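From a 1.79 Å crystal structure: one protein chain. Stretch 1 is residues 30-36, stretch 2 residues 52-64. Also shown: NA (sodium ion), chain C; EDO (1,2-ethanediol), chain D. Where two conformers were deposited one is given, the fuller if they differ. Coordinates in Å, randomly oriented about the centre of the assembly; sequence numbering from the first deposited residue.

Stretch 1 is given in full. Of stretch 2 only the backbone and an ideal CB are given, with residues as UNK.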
# COMPACT_ATOMS: atom_id res chain seq x y z
N LEU A 30 0.26 -0.71 -5.94
CA LEU A 30 -0.07 -0.68 -4.50
C LEU A 30 0.82 -1.68 -3.75
O LEU A 30 1.32 -2.65 -4.34
CB LEU A 30 -1.55 -1.01 -4.30
CG LEU A 30 -2.52 -0.20 -5.16
CD1 LEU A 30 -3.95 -0.66 -4.97
CD2 LEU A 30 -2.38 1.29 -4.89
N ALA A 31 1.00 -1.43 -2.47
CA ALA A 31 1.64 -2.37 -1.52
C ALA A 31 0.56 -2.78 -0.53
O ALA A 31 -0.15 -1.90 -0.02
CB ALA A 31 2.81 -1.72 -0.86
N VAL A 32 0.42 -4.07 -0.29
CA VAL A 32 -0.50 -4.62 0.74
C VAL A 32 0.36 -5.21 1.86
O VAL A 32 1.27 -6.03 1.57
CB VAL A 32 -1.44 -5.67 0.14
CG1 VAL A 32 -2.32 -6.27 1.19
CG2 VAL A 32 -2.26 -5.04 -0.97
N TYR A 33 0.09 -4.80 3.10
CA TYR A 33 0.93 -5.16 4.27
C TYR A 33 0.09 -6.00 5.22
O TYR A 33 -1.07 -5.65 5.41
CB TYR A 33 1.38 -3.91 5.03
CG TYR A 33 1.91 -2.80 4.18
CD1 TYR A 33 1.09 -1.82 3.65
CD2 TYR A 33 3.26 -2.68 3.95
CE1 TYR A 33 1.58 -0.77 2.90
CE2 TYR A 33 3.77 -1.64 3.20
CZ TYR A 33 2.93 -0.68 2.66
OH TYR A 33 3.49 0.36 1.96
N ARG A 34 0.65 -7.11 5.72
CA ARG A 34 0.05 -7.86 6.84
C ARG A 34 0.83 -7.46 8.09
O ARG A 34 2.04 -7.78 8.17
CB ARG A 34 0.08 -9.37 6.63
CG ARG A 34 -0.64 -10.08 7.76
CD ARG A 34 -0.69 -11.59 7.64
NE ARG A 34 -1.39 -12.17 8.77
CZ ARG A 34 -2.14 -13.27 8.75
NH1 ARG A 34 -2.38 -13.91 7.62
NH2 ARG A 34 -2.73 -13.68 9.86
N VAL A 35 0.18 -6.74 8.98
CA VAL A 35 0.77 -6.33 10.28
C VAL A 35 0.06 -7.17 11.32
O VAL A 35 -1.15 -6.92 11.55
CB VAL A 35 0.63 -4.81 10.49
CG1 VAL A 35 1.18 -4.39 11.84
CG2 VAL A 35 1.32 -4.07 9.34
N GLY A 36 0.76 -8.19 11.84
CA GLY A 36 0.16 -9.20 12.73
C GLY A 36 -1.01 -9.85 12.02
O GLY A 36 -0.75 -10.47 10.97
N UNK A 52 10.36 1.10 -4.52
CA UNK A 52 9.21 0.21 -4.23
C UNK A 52 9.20 -0.11 -2.73
O UNK A 52 10.10 -0.81 -2.23
CB UNK A 52 9.28 -1.08 -5.05
N UNK A 53 8.18 0.36 -2.01
CA UNK A 53 8.02 0.04 -0.58
C UNK A 53 7.83 -1.46 -0.33
O UNK A 53 8.20 -1.92 0.75
CB UNK A 53 6.83 0.81 -0.01
N UNK A 54 7.26 -2.22 -1.27
CA UNK A 54 7.09 -3.69 -1.12
C UNK A 54 8.45 -4.40 -1.14
O UNK A 54 8.46 -5.61 -0.89
CB UNK A 54 6.20 -4.25 -2.23
N UNK A 55 9.55 -3.69 -1.39
CA UNK A 55 10.93 -4.26 -1.28
C UNK A 55 11.56 -3.83 0.05
O UNK A 55 12.75 -4.12 0.29
CB UNK A 55 11.81 -3.80 -2.45
N UNK A 56 10.81 -3.10 0.89
CA UNK A 56 11.28 -2.62 2.19
C UNK A 56 11.05 -3.61 3.33
O UNK A 56 10.94 -4.83 3.09
CB UNK A 56 10.59 -1.30 2.53
N UNK A 57 11.06 -3.08 4.54
CA UNK A 57 11.03 -3.82 5.81
C UNK A 57 9.93 -3.23 6.68
O UNK A 57 9.98 -2.01 6.91
CB UNK A 57 12.38 -3.76 6.53
N UNK A 58 9.04 -4.06 7.19
CA UNK A 58 8.08 -3.59 8.23
C UNK A 58 8.72 -3.63 9.61
O UNK A 58 9.41 -4.59 9.96
CB UNK A 58 6.81 -4.44 8.23
N UNK A 59 8.44 -2.61 10.40
CA UNK A 59 8.80 -2.52 11.82
C UNK A 59 7.50 -2.18 12.53
O UNK A 59 7.12 -0.99 12.52
CB UNK A 59 9.89 -1.48 12.09
N UNK A 60 6.77 -3.20 12.97
CA UNK A 60 5.36 -3.07 13.39
C UNK A 60 4.50 -2.49 12.28
O UNK A 60 4.42 -3.13 11.21
CB UNK A 60 5.25 -2.19 14.64
N UNK A 61 3.85 -1.35 12.51
CA UNK A 61 2.94 -0.73 11.51
C UNK A 61 3.71 0.31 10.68
O UNK A 61 3.07 1.08 10.03
CB UNK A 61 1.74 -0.07 12.20
N UNK A 62 5.04 0.32 10.73
CA UNK A 62 5.84 1.25 9.90
C UNK A 62 6.57 0.50 8.77
O UNK A 62 7.27 -0.47 9.05
CB UNK A 62 6.86 2.00 10.77
N UNK A 63 6.39 0.98 7.53
CA UNK A 63 7.18 0.47 6.38
C UNK A 63 8.42 1.35 6.24
O UNK A 63 8.29 2.58 6.08
CB UNK A 63 6.36 0.47 5.09
N UNK A 64 9.58 0.71 6.24
CA UNK A 64 10.91 1.32 6.00
C UNK A 64 11.26 1.17 4.52
O UNK A 64 11.37 0.04 4.04
CB UNK A 64 11.99 0.67 6.87
NA NA C . 13.60 -0.51 12.24
C1 EDO D . 7.23 -6.21 12.82
O1 EDO D . 8.01 -5.55 13.80
C2 EDO D . 8.01 -6.64 11.65
O2 EDO D . 7.22 -7.15 10.61

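Position 52 points its CA-to-CB bond sideways, and stretch 1 offers nothing within reach. Many residues would fit. It is Ser52, whose backbone O accepts a hydrogen bond from the N of position 55, 3.0 Å away.

Position 53 begins a 3-10 segment and points toward stretch 1. Its ideal CB lies 3.9 Å from Tyr33 OH and 4.8 Å from Ala31 CB. An aliphatic side chain would suit the spot. It is Leu53; its CB packs 3.9 Å from Tyr33 OH.

Position 54 is sideways, its ideal CB 4.4 Å from Ala31 CB. The small alanine sets few demands, so a small or polar residue is plausible. It is Ser54, chi1 p, with its CB 4.4 Å from Ala31 CB and its OG 2.9 Å from Ser52 OG.

Position 55 ends the 3-10 segment in open space. A polar residue is likely, and Glu55 is found.

At position 56 an ideal CB would lie 2.2 Å from the backbone O of position 64. That clash calls for glycine: Gly56.

Position 57 is out of reach on a strand. Its N and O pair with the O and N of position 64. Beta-branched or polar residues suit it; it is Thr57.

Position 58 points toward stretch 1, but its ideal CB has nothing within 5.5 Å. A longer apolar side chain could reach Tyr33 and Val35. Leu58 does so: its CD2 lies 3.9 Å from Tyr33 CD2 and 4.4 Å from Val35 CG2, and its CD1 is 4.0 Å from Arg34 O.

Position 59 is out of reach of stretch 1, with the sodium ion on its side-chain side. An acidic residue would suit. Asp59 binds the ion through OD2 at 2.4 Å.

Position 60 sits in a type II' turn with phi 58°, which favours glycine. Gly60 N donates to EDO O1 (2.8 Å), and Gly60 O lies 3.5 Å from Val35 CG1.

Position 61 is sideways, its ideal CB 4.4 Å from Val35 CG1. Small or polar turn residues would fit. In Asp61, CB is 4.3 Å from Val35 CG1.

Position 62 points away. Strand formers suit it, and it is Val62, paired through its backbone with Asp59.

Position 63 points toward stretch 1, its ideal CB 3.8 Å from Tyr33 CE2. An aliphatic residue, perhaps beta-branched, fits beside the ring. Ile63 packs its CB 3.8 Å from Tyr33 CE2.

Position 64 is out of reach of stretch 1, but an acid could reach the sodium. Glu64 OE2 coordinates the metal ion at 2.2 Å. Separately, Glu64 OE1 accepts hydrogen bonds from two sodium-bound waters.

Stretch 2 52-64: SLSEGTLDGDVIE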
# COMPACT_ATOMS: atom_id res chain seq x y z
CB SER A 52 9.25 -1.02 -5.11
OG SER A 52 8.19 -1.88 -4.79
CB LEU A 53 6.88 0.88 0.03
CG LEU A 53 7.16 2.38 0.06
CD1 LEU A 53 5.95 3.12 0.57
CD2 LEU A 53 8.38 2.70 0.91
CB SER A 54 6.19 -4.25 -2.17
OG SER A 54 6.69 -3.96 -3.45
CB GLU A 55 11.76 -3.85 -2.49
CG GLU A 55 11.31 -4.51 -3.79
CD GLU A 55 11.93 -3.93 -5.07
OE1 GLU A 55 12.89 -3.12 -4.96
OE2 GLU A 55 11.46 -4.26 -6.19
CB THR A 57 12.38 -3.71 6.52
OG1 THR A 57 13.35 -4.24 5.60
CG2 THR A 57 12.39 -4.44 7.84
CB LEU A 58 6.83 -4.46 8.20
CG LEU A 58 5.84 -4.14 7.09
CD1 LEU A 58 4.86 -5.29 6.90
CD2 LEU A 58 5.11 -2.82 7.39
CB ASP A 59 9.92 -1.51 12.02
CG ASP A 59 10.51 -1.48 13.42
OD1 ASP A 59 9.82 -1.90 14.37
OD2 ASP A 59 11.69 -1.03 13.52
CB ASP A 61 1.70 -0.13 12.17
CG ASP A 61 2.01 0.60 13.45
OD1 ASP A 61 3.14 1.16 13.53
OD2 ASP A 61 1.14 0.55 14.41
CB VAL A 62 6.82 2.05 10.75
CG1 VAL A 62 7.72 2.89 9.86
CG2 VAL A 62 6.06 2.91 11.74
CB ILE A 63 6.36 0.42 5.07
CG1 ILE A 63 7.20 -0.18 3.95
CG2 ILE A 63 5.80 1.78 4.68
CD1 ILE A 63 7.73 -1.56 4.27
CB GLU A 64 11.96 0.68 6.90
CG GLU A 64 11.61 0.83 8.36
CD GLU A 64 12.49 0.05 9.33
OE1 GLU A 64 13.20 -0.87 8.88
OE2 GLU A 64 12.46 0.40 10.56
O HOH W 1 13.58 -2.88 11.15
O HOH W 2 15.36 -0.55 10.69
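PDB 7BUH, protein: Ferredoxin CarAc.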